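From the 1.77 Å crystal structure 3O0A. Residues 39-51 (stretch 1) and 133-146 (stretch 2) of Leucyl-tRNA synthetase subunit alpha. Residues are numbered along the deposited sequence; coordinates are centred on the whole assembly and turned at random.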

ATOM      1  N   TYR A  39       3.995 -10.460  -5.408  1.00 11.12           N
ATOM      2  CA  TYR A  39       3.886  -9.058  -5.810  1.00 11.04           C
ATOM      3  C   TYR A  39       2.526  -8.466  -5.485  1.00 10.79           C
ATOM      4  O   TYR A  39       1.502  -9.117  -5.697  1.00 11.40           O
ATOM      5  N   ILE A  40       2.542  -7.215  -5.021  1.00  9.99           N
ATOM      6  CA  ILE A  40       1.318  -6.425  -4.871  1.00 10.37           C
ATOM      7  C   ILE A  40       1.476  -5.194  -5.744  1.00 11.40           C
ATOM      8  O   ILE A  40       2.120  -4.220  -5.352  1.00 11.12           O
ATOM      9  N   ASP A  41       0.879  -5.241  -6.923  1.00 11.68           N
ATOM     10  CA  ASP A  41       0.968  -4.104  -7.831  1.00 13.35           C
ATOM     11  C   ASP A  41      -0.044  -3.050  -7.399  1.00 13.08           C
ATOM     12  O   ASP A  41      -1.219  -3.358  -7.152  1.00 12.21           O
ATOM     13  N   VAL A  42       0.413  -1.807  -7.304  1.00 13.53           N
ATOM     14  CA  VAL A  42      -0.481  -0.715  -6.941  1.00 14.20           C
ATOM     15  C   VAL A  42      -0.496   0.305  -8.071  1.00 14.98           C
ATOM     16  O   VAL A  42       0.515   0.539  -8.710  1.00 14.47           O
ATOM     17  N   PHE A  43      -1.655   0.891  -8.334  1.00 15.53           N
ATOM     18  CA  PHE A  43      -1.690   2.070  -9.183  1.00 15.91           C
ATOM     19  C   PHE A  43      -1.732   3.344  -8.343  1.00 15.85           C
ATOM     20  O   PHE A  43      -2.471   3.429  -7.376  1.00 15.81           O
ATOM     21  N   THR A  44      -0.931   4.334  -8.718  1.00 16.53           N
ATOM     22  CA  THR A  44      -0.951   5.629  -8.026  1.00 17.27           C
ATOM     23  C   THR A  44      -0.816   6.794  -8.989  1.00 18.21           C
ATOM     24  O   THR A  44      -0.056   6.716  -9.941  1.00 18.54           O
ATOM     25  N   THR A  45      -1.547   7.879  -8.731  1.00 18.61           N
ATOM     26  CA  THR A  45      -1.339   9.127  -9.467  1.00 20.26           C
ATOM     27  C   THR A  45      -0.321  10.000  -8.733  1.00 19.74           C
ATOM     28  O   THR A  45      -0.047  11.129  -9.146  1.00 21.02           O
ATOM     29  N   ARG A  46       0.228   9.460  -7.643  1.00 18.72           N
ATOM     30  CA  ARG A  46       1.200  10.175  -6.812  1.00 18.36           C
ATOM     31  C   ARG A  46       2.515   9.403  -6.607  1.00 17.17           C
ATOM     32  O   ARG A  46       2.931   9.161  -5.469  1.00 16.78           O
ATOM     33  N   PRO A  47       3.193   9.036  -7.711  1.00 16.22           N
ATOM     34  CA  PRO A  47       4.435   8.287  -7.533  1.00 15.32           C
ATOM     35  C   PRO A  47       5.532   9.126  -6.858  1.00 15.37           C
ATOM     36  O   PRO A  47       6.481   8.566  -6.310  1.00 14.75           O
ATOM     37  N   ASP A  48       5.382  10.457  -6.888  1.00 16.08           N
ATOM     38  CA  ASP A  48       6.276  11.369  -6.175  1.00 16.79           C
ATOM     39  C   ASP A  48       6.279  11.151  -4.656  1.00 16.83           C
ATOM     40  O   ASP A  48       7.204  11.588  -3.974  1.00 17.57           O
ATOM     41  N   THR A  49       5.259  10.455  -4.147  1.00 16.23           N
ATOM     42  CA  THR A  49       5.094  10.213  -2.709  1.00 16.20           C
ATOM     43  C   THR A  49       5.481   8.790  -2.267  1.00 14.43           C
ATOM     44  O   THR A  49       5.265   8.415  -1.103  1.00 14.86           O
ATOM     45  N   VAL A  50       6.058   8.008  -3.181  1.00 13.71           N
ATOM     46  CA  VAL A  50       6.285   6.577  -2.917  1.00 12.50           C
ATOM     47  C   VAL A  50       7.170   6.337  -1.676  1.00 13.01           C
ATOM     48  O   VAL A  50       6.982   5.361  -0.944  1.00 12.39           O
ATOM     49  N   PHE A  51       8.124   7.237  -1.427  1.00 13.77           N
ATOM     50  CA  PHE A  51       8.988   7.065  -0.256  1.00 14.44           C
ATOM     51  C   PHE A  51       8.210   7.264   1.043  1.00 15.49           C
ATOM     52  O   PHE A  51       8.680   6.884   2.115  1.00 16.55           O
ATOM     53  N   GLU A 133     -12.340  -1.525  -7.774  1.00 22.13           N
ATOM     54  CA  GLU A 133     -12.425  -0.957  -9.115  1.00 23.99           C
ATOM     55  C   GLU A 133     -11.427   0.170  -9.376  1.00 23.89           C
ATOM     56  O   GLU A 133     -11.172   0.516 -10.536  1.00 25.34           O
ATOM     57  N   TYR A 134     -10.888   0.766  -8.317  1.00 23.28           N
ATOM     58  CA  TYR A 134      -9.860   1.782  -8.501  1.00 23.89           C
ATOM     59  C   TYR A 134      -8.529   1.116  -8.792  1.00 21.98           C
ATOM     60  O   TYR A 134      -8.036   0.336  -7.968  1.00 21.19           O
ATOM     61  N   GLY A 135      -7.937   1.446  -9.940  1.00 21.45           N
ATOM     62  CA  GLY A 135      -6.622   0.902 -10.297  1.00 19.90           C
ATOM     63  C   GLY A 135      -6.547  -0.615 -10.273  1.00 18.85           C
ATOM     64  O   GLY A 135      -7.347  -1.296 -10.922  1.00 19.74           O
ATOM     65  N   THR A 136      -5.579  -1.135  -9.521  1.00 17.12           N
ATOM     66  CA  THR A 136      -5.376  -2.571  -9.379  1.00 15.69           C
ATOM     67  C   THR A 136      -6.161  -3.142  -8.200  1.00 14.83           C
ATOM     68  O   THR A 136      -6.073  -4.344  -7.913  1.00 15.03           O
ATOM     69  N   GLY A 137      -6.875  -2.284  -7.484  1.00 14.05           N
ATOM     70  CA  GLY A 137      -7.587  -2.712  -6.275  1.00 13.99           C
ATOM     71  C   GLY A 137      -6.710  -2.788  -5.034  1.00 12.98           C
ATOM     72  O   GLY A 137      -7.163  -3.238  -3.977  1.00 12.72           O
ATOM     73  N   ALA A 138      -5.455  -2.366  -5.171  1.00 12.31           N
ATOM     74  CA  ALA A 138      -4.531  -2.222  -4.045  1.00 11.76           C
ATOM     75  C   ALA A 138      -3.845  -0.876  -4.168  1.00 12.05           C
ATOM     76  O   ALA A 138      -3.500  -0.437  -5.274  1.00 11.64           O
ATOM     77  N   ILE A 139      -3.670  -0.207  -3.038  1.00 12.02           N
ATOM     78  CA  ILE A 139      -3.049   1.116  -3.057  1.00 12.96           C
ATOM     79  C   ILE A 139      -1.873   1.177  -2.086  1.00 12.62           C
ATOM     80  O   ILE A 139      -1.830   0.445  -1.084  1.00 11.45           O
ATOM     81  N   MET A 140      -0.916   2.048  -2.395  1.00 13.26           N
ATOM     82  CA  MET A 140       0.043   2.464  -1.386  1.00 13.39           C
ATOM     83  C   MET A 140      -0.557   3.605  -0.586  1.00 14.19           C
ATOM     84  O   MET A 140      -1.243   4.490  -1.133  1.00 14.50           O
ATOM     85  N   CYS A 141      -0.329   3.573   0.722  1.00 14.29           N
ATOM     86  CA  CYS A 141      -0.931   4.568   1.582  1.00 15.46           C
ATOM     87  C   CYS A 141       0.105   5.512   2.171  1.00 15.84           C
ATOM     88  O   CYS A 141       1.079   5.087   2.785  1.00 15.25           O
ATOM     89  N   VAL A 142      -0.140   6.801   1.966  1.00 15.98           N
ATOM     90  CA  VAL A 142       0.793   7.860   2.313  1.00 17.05           C
ATOM     91  C   VAL A 142      -0.013   8.853   3.168  1.00 18.26           C
ATOM     92  O   VAL A 142      -0.516   9.866   2.663  1.00 18.78           O
ATOM     93  N   PRO A 143      -0.160   8.549   4.470  1.00 18.94           N
ATOM     94  CA  PRO A 143      -1.006   9.391   5.319  1.00 20.15           C
ATOM     95  C   PRO A 143      -0.598  10.861   5.378  1.00 21.73           C
ATOM     96  O   PRO A 143      -1.457  11.714   5.591  1.00 22.73           O
ATOM     97  N   ALA A 144       0.690  11.155   5.201  1.00 21.43           N
ATOM     98  CA  ALA A 144       1.148  12.548   5.174  1.00 22.66           C
ATOM     99  C   ALA A 144       0.519  13.368   4.042  1.00 23.09           C
ATOM    100  O   ALA A 144       0.392  14.588   4.160  1.00 24.80           O
ATOM    101  N   HIS A 145       0.125  12.708   2.951  1.00 21.79           N
ATOM    102  CA  HIS A 145      -0.244  13.411   1.716  1.00 22.03           C
ATOM    103  C   HIS A 145      -1.543  12.952   1.064  1.00 22.25           C
ATOM    104  O   HIS A 145      -1.878  13.391  -0.042  1.00 22.76           O
ATOM    105  N   ASP A 146      -2.270  12.066   1.744  1.00 22.11           N
ATOM    106  CA  ASP A 146      -3.564  11.594   1.265  1.00 22.91           C
ATOM    107  C   ASP A 146      -4.526  11.618   2.459  1.00 23.82           C
ATOM    108  O   ASP A 146      -4.289  10.950   3.472  1.00 23.50           O
TER

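The two strands, 39-44 and 138-141, cross at 72° with axes 5.3 Å apart at closest approach, so the contact rests on side chains, waters and one direct hydrogen bond rather than on a ladder of backbone pairs. The side chain of Tyr39 is out of reach of stretch 2 and takes no part. Ile40 (chi1 m, chi2 p) leaves sideways and its end leads away, yet CG2 still reaches Ala138 CB at 3.9 Å.

Asp41 (m) also turns its carboxylate away; its polar contribution is the carbonyl. Thr136 OG1 donates to Asp41 O at 2.7 Å, the single direct hydrogen bond across the stretches. The p rotamer of Thr136, whose CB points toward stretch 1, places the hydroxyl there, and the same OG1 accepts a weak bond from Ala138 N at 3.3 Å.

At Val42 (m) the strands come close, with its CA 5.0 Å from Ile139 CA. Val42 CG1 lies 4.2 Å from Ala138 CB and CG2 4.2 Å from Met140 CB, while Val42 CA makes a CA-H...O contact with Ala138 O at 3.5 Å.

Phe43 (t) points toward stretch 2. Its CB is 3.9 Å from Gly135 CA, and an ideal CB on Gly135 would clash with it at 2.9 Å; the positive phi there independently favours glycine. Tyr134 (t) brings its OH to the edge of the Phe43 ring, 3.4 Å from CD2, the ring planes lying at 59°. Waters fill the diverging backbones: water 2 accepts from Phe43 N (3.0 Å) and Thr136 N (2.9 Å) and donates to Ala138 O (2.8 Å), whereas water 1 donates to Phe43 O and accepts from Met140 N, both at 2.9 Å.

Thr44 (t) sets OG1 3.7 Å from Met140 CE and accepts from Arg46 N at 2.8 Å. Beyond it, water 3 links Thr45 N (3.1 Å) to Tyr134 OH (3.0 Å). Arg46 (m, m, m) has a CB directed toward stretch 2, but its guanidinium is held within stretch 1 by a salt bridge, NE to Asp48 OD1 at 2.9 Å.

Met140 (p, t, t), with 118 Å² covered, makes the largest contribution by area. Its extended chain carries CE to 3.4 Å from Arg46 O, 3.6 Å from Thr49 OG1 and 3.7 Å from Val50 CA. Thr49 (p) donates from OG1 to Arg46 O at 2.7 Å, and that same OG1 meets Val142 CG2 at 3.6 Å. Val50 (p) points away overall, although its CG2 lies 3.9 Å from Met140 SD.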

ATOM      1  CB  TYR A  39       4.170  -8.907  -7.299  1.00 12.35           C
ATOM      2  CG  TYR A  39       5.649  -8.972  -7.618  1.00 13.70           C
ATOM      3  CD1 TYR A  39       6.477  -7.869  -7.371  1.00 13.40           C
ATOM      4  CD2 TYR A  39       6.219 -10.115  -8.160  1.00 15.74           C
ATOM      5  CE1 TYR A  39       7.834  -7.903  -7.669  1.00 15.70           C
ATOM      6  CE2 TYR A  39       7.589 -10.158  -8.459  1.00 15.79           C
ATOM      7  CZ  TYR A  39       8.383  -9.049  -8.204  1.00 16.18           C
ATOM      8  OH  TYR A  39       9.730  -9.067  -8.485  1.00 17.21           O
ATOM      9  CB  ILE A  40       1.100  -6.014  -3.400  1.00 10.71           C
ATOM     10  CG1 ILE A  40       1.090  -7.256  -2.503  1.00 12.66           C
ATOM     11  CG2 ILE A  40      -0.199  -5.219  -3.217  1.00 11.00           C
ATOM     12  CD1 ILE A  40       2.444  -7.668  -1.997  1.00 22.12           C
ATOM     13  CB  ASP A  41       0.667  -4.516  -9.267  1.00 13.61           C
ATOM     14  CG  ASP A  41       1.711  -5.451  -9.859  1.00 17.36           C
ATOM     15  OD1 ASP A  41       2.854  -5.515  -9.349  1.00 19.35           O
ATOM     16  OD2 ASP A  41       1.365  -6.114 -10.864  1.00 21.72           O
ATOM     17  CB  VAL A  42      -0.127  -0.045  -5.559  1.00 14.88           C
ATOM     18  CG1 VAL A  42      -0.000  -1.085  -4.438  1.00 14.70           C
ATOM     19  CG2 VAL A  42       1.135   0.808  -5.622  1.00 15.70           C
ATOM     20  CB  PHE A  43      -2.861   2.040 -10.161  1.00 17.23           C
ATOM     21  CG  PHE A  43      -3.000   3.316 -10.943  1.00 18.23           C
ATOM     22  CD1 PHE A  43      -2.156   3.586 -12.019  1.00 20.67           C
ATOM     23  CD2 PHE A  43      -3.939   4.271 -10.568  1.00 20.34           C
ATOM     24  CE1 PHE A  43      -2.268   4.789 -12.724  1.00 21.33           C
ATOM     25  CE2 PHE A  43      -4.055   5.468 -11.267  1.00 21.42           C
ATOM     26  CZ  PHE A  43      -3.216   5.724 -12.340  1.00 21.33           C
ATOM     27  CB  THR A  44       0.166   5.738  -6.931  1.00 17.25           C
ATOM     28  OG1 THR A  44       0.084   7.019  -6.287  1.00 18.29           O
ATOM     29  CG2 THR A  44       1.563   5.548  -7.516  1.00 17.20           C
ATOM     30  CB  THR A  45      -2.656   9.914  -9.666  1.00 21.23           C
ATOM     31  OG1 THR A  45      -3.208  10.257  -8.387  1.00 22.35           O
ATOM     32  CG2 THR A  45      -3.660   9.068 -10.440  1.00 22.27           C
ATOM     33  CB  ARG A  46       0.575  10.552  -5.464  1.00 18.70           C
ATOM     34  CG  ARG A  46      -0.545  11.622  -5.535  1.00 20.23           C
ATOM     35  CD  ARG A  46      -0.094  12.937  -6.169  1.00 22.42           C
ATOM     36  NE  ARG A  46       1.049  13.558  -5.495  1.00 22.08           N
ATOM     37  CZ  ARG A  46       0.975  14.322  -4.405  1.00 24.03           C
ATOM     38  NH1 ARG A  46      -0.195  14.572  -3.817  1.00 24.98           N
ATOM     39  NH2 ARG A  46       2.086  14.844  -3.896  1.00 24.04           N
ATOM     40  CB  PRO A  47       4.804   7.904  -8.968  1.00 15.65           C
ATOM     41  CG  PRO A  47       4.224   9.004  -9.804  1.00 16.47           C
ATOM     42  CD  PRO A  47       2.916   9.296  -9.136  1.00 17.12           C
ATOM     43  CB  ASP A  48       5.958  12.848  -6.502  1.00 18.01           C
ATOM     44  CG  ASP A  48       4.495  13.228  -6.231  1.00 19.00           C
ATOM     45  OD1 ASP A  48       3.576  12.396  -6.409  1.00 17.65           O
ATOM     46  OD2 ASP A  48       4.259  14.390  -5.862  1.00 21.74           O
ATOM     47  CB  THR A  49       3.646  10.508  -2.241  1.00 16.49           C
ATOM     48  OG1 THR A  49       2.735   9.543  -2.785  1.00 17.23           O
ATOM     49  CG2 THR A  49       3.219  11.930  -2.653  1.00 19.44           C
ATOM     50  CB  VAL A  50       6.838   5.835  -4.170  1.00 12.39           C
ATOM     51  CG1 VAL A  50       8.248   6.308  -4.504  1.00 12.54           C
ATOM     52  CG2 VAL A  50       6.796   4.277  -3.962  1.00 12.48           C
ATOM     53  CB  PHE A  51      10.197   8.002  -0.312  1.00 14.83           C
ATOM     54  CG  PHE A  51      11.229   7.601  -1.336  1.00 14.62           C
ATOM     55  CD1 PHE A  51      11.073   7.949  -2.675  1.00 13.65           C
ATOM     56  CD2 PHE A  51      12.373   6.886  -0.950  1.00 14.94           C
ATOM     57  CE1 PHE A  51      12.035   7.584  -3.639  1.00 13.97           C
ATOM     58  CE2 PHE A  51      13.351   6.523  -1.898  1.00 14.63           C
ATOM     59  CZ  PHE A  51      13.178   6.868  -3.251  1.00 13.80           C
ATOM     60  CB  GLU A 133     -13.854  -0.456  -9.383  1.00 24.95           C
ATOM     61  CG  GLU A 133     -14.927  -1.557  -9.359  1.00 28.12           C
ATOM     62  CD  GLU A 133     -15.228  -2.097  -7.959  1.00 29.70           C
ATOM     63  OE1 GLU A 133     -15.097  -1.342  -6.972  1.00 29.83           O
ATOM     64  OE2 GLU A 133     -15.594  -3.292  -7.845  1.00 33.47           O
ATOM     65  CB  TYR A 134      -9.679   2.691  -7.285  1.00 24.85           C
ATOM     66  CG  TYR A 134      -8.522   3.660  -7.510  1.00 26.62           C
ATOM     67  CD1 TYR A 134      -8.661   4.748  -8.372  1.00 30.30           C
ATOM     68  CD2 TYR A 134      -7.274   3.450  -6.906  1.00 28.43           C
ATOM     69  CE1 TYR A 134      -7.601   5.626  -8.605  1.00 29.49           C
ATOM     70  CE2 TYR A 134      -6.206   4.319  -7.133  1.00 29.08           C
ATOM     71  CZ  TYR A 134      -6.383   5.408  -7.979  1.00 29.09           C
ATOM     72  OH  TYR A 134      -5.337   6.281  -8.217  1.00 29.71           O
ATOM     73  CB  THR A 136      -3.906  -2.895  -9.083  1.00 15.69           C
ATOM     74  OG1 THR A 136      -3.531  -2.247  -7.861  1.00 13.95           O
ATOM     75  CG2 THR A 136      -2.986  -2.437 -10.219  1.00 15.90           C
ATOM     76  CB  ALA A 138      -3.501  -3.322  -4.042  1.00 12.40           C
ATOM     77  CB  ILE A 139      -4.084   2.249  -2.752  1.00 14.25           C
ATOM     78  CG1 ILE A 139      -4.677   2.100  -1.344  1.00 14.10           C
ATOM     79  CG2 ILE A 139      -5.196   2.272  -3.823  1.00 15.06           C
ATOM     80  CD1 ILE A 139      -5.320   3.390  -0.793  1.00 15.66           C
ATOM     81  CB  MET A 140       1.378   2.863  -2.002  1.00 13.51           C
ATOM     82  CG  MET A 140       1.343   4.163  -2.781  1.00 14.07           C
ATOM     83  SD  MET A 140       2.945   4.417  -3.554  1.00 14.83           S
ATOM     84  CE  MET A 140       2.786   6.164  -3.927  1.00 15.73           C
ATOM     85  CB  CYS A 141      -1.769   3.889   2.666  1.00 15.73           C
ATOM     86  SG  CYS A 141      -3.068   2.840   1.964  1.00 19.43           S
ATOM     87  CB  VAL A 142       1.377   8.532   1.049  1.00 16.96           C
ATOM     88  CG1 VAL A 142       2.420   9.613   1.410  1.00 17.83           C
ATOM     89  CG2 VAL A 142       1.995   7.471   0.116  1.00 15.76           C
ATOM     90  CB  PRO A 143      -0.885   8.769   6.715  1.00 20.82           C
ATOM     91  CG  PRO A 143      -0.204   7.490   6.551  1.00 19.81           C
ATOM     92  CD  PRO A 143       0.431   7.412   5.200  1.00 18.70           C
ATOM     93  CB  ALA A 144       2.670  12.609   5.096  1.00 22.81           C
ATOM     94  CB  HIS A 145       0.930  13.325   0.726  1.00 21.55           C
ATOM     95  CG  HIS A 145       2.222  13.783   1.321  1.00 22.16           C
ATOM     96  ND1 HIS A 145       2.406  15.071   1.779  1.00 23.32           N
ATOM     97  CD2 HIS A 145       3.376  13.123   1.577  1.00 21.40           C
ATOM     98  CE1 HIS A 145       3.621  15.187   2.280  1.00 23.83           C
ATOM     99  NE2 HIS A 145       4.232  14.020   2.165  1.00 21.95           N
ATOM    100  CB  ASP A 146      -3.420  10.189   0.654  1.00 21.31           C
ATOM    101  CG  ASP A 146      -4.719   9.660   0.017  1.00 23.21           C
ATOM    102  OD1 ASP A 146      -5.754   9.569   0.709  1.00 25.18           O
ATOM    103  OD2 ASP A 146      -4.684   9.273  -1.176  1.00 25.99           O
TER
HETATM  104  O   HOH W   1      -1.641   3.780  -4.629  1.00 15.95           O
HETATM  105  O   HOH W   2      -4.545   0.746  -7.557  1.00 16.67           O
HETATM  106  O   HOH W   3      -3.522   7.709  -6.337  1.00 31.08           O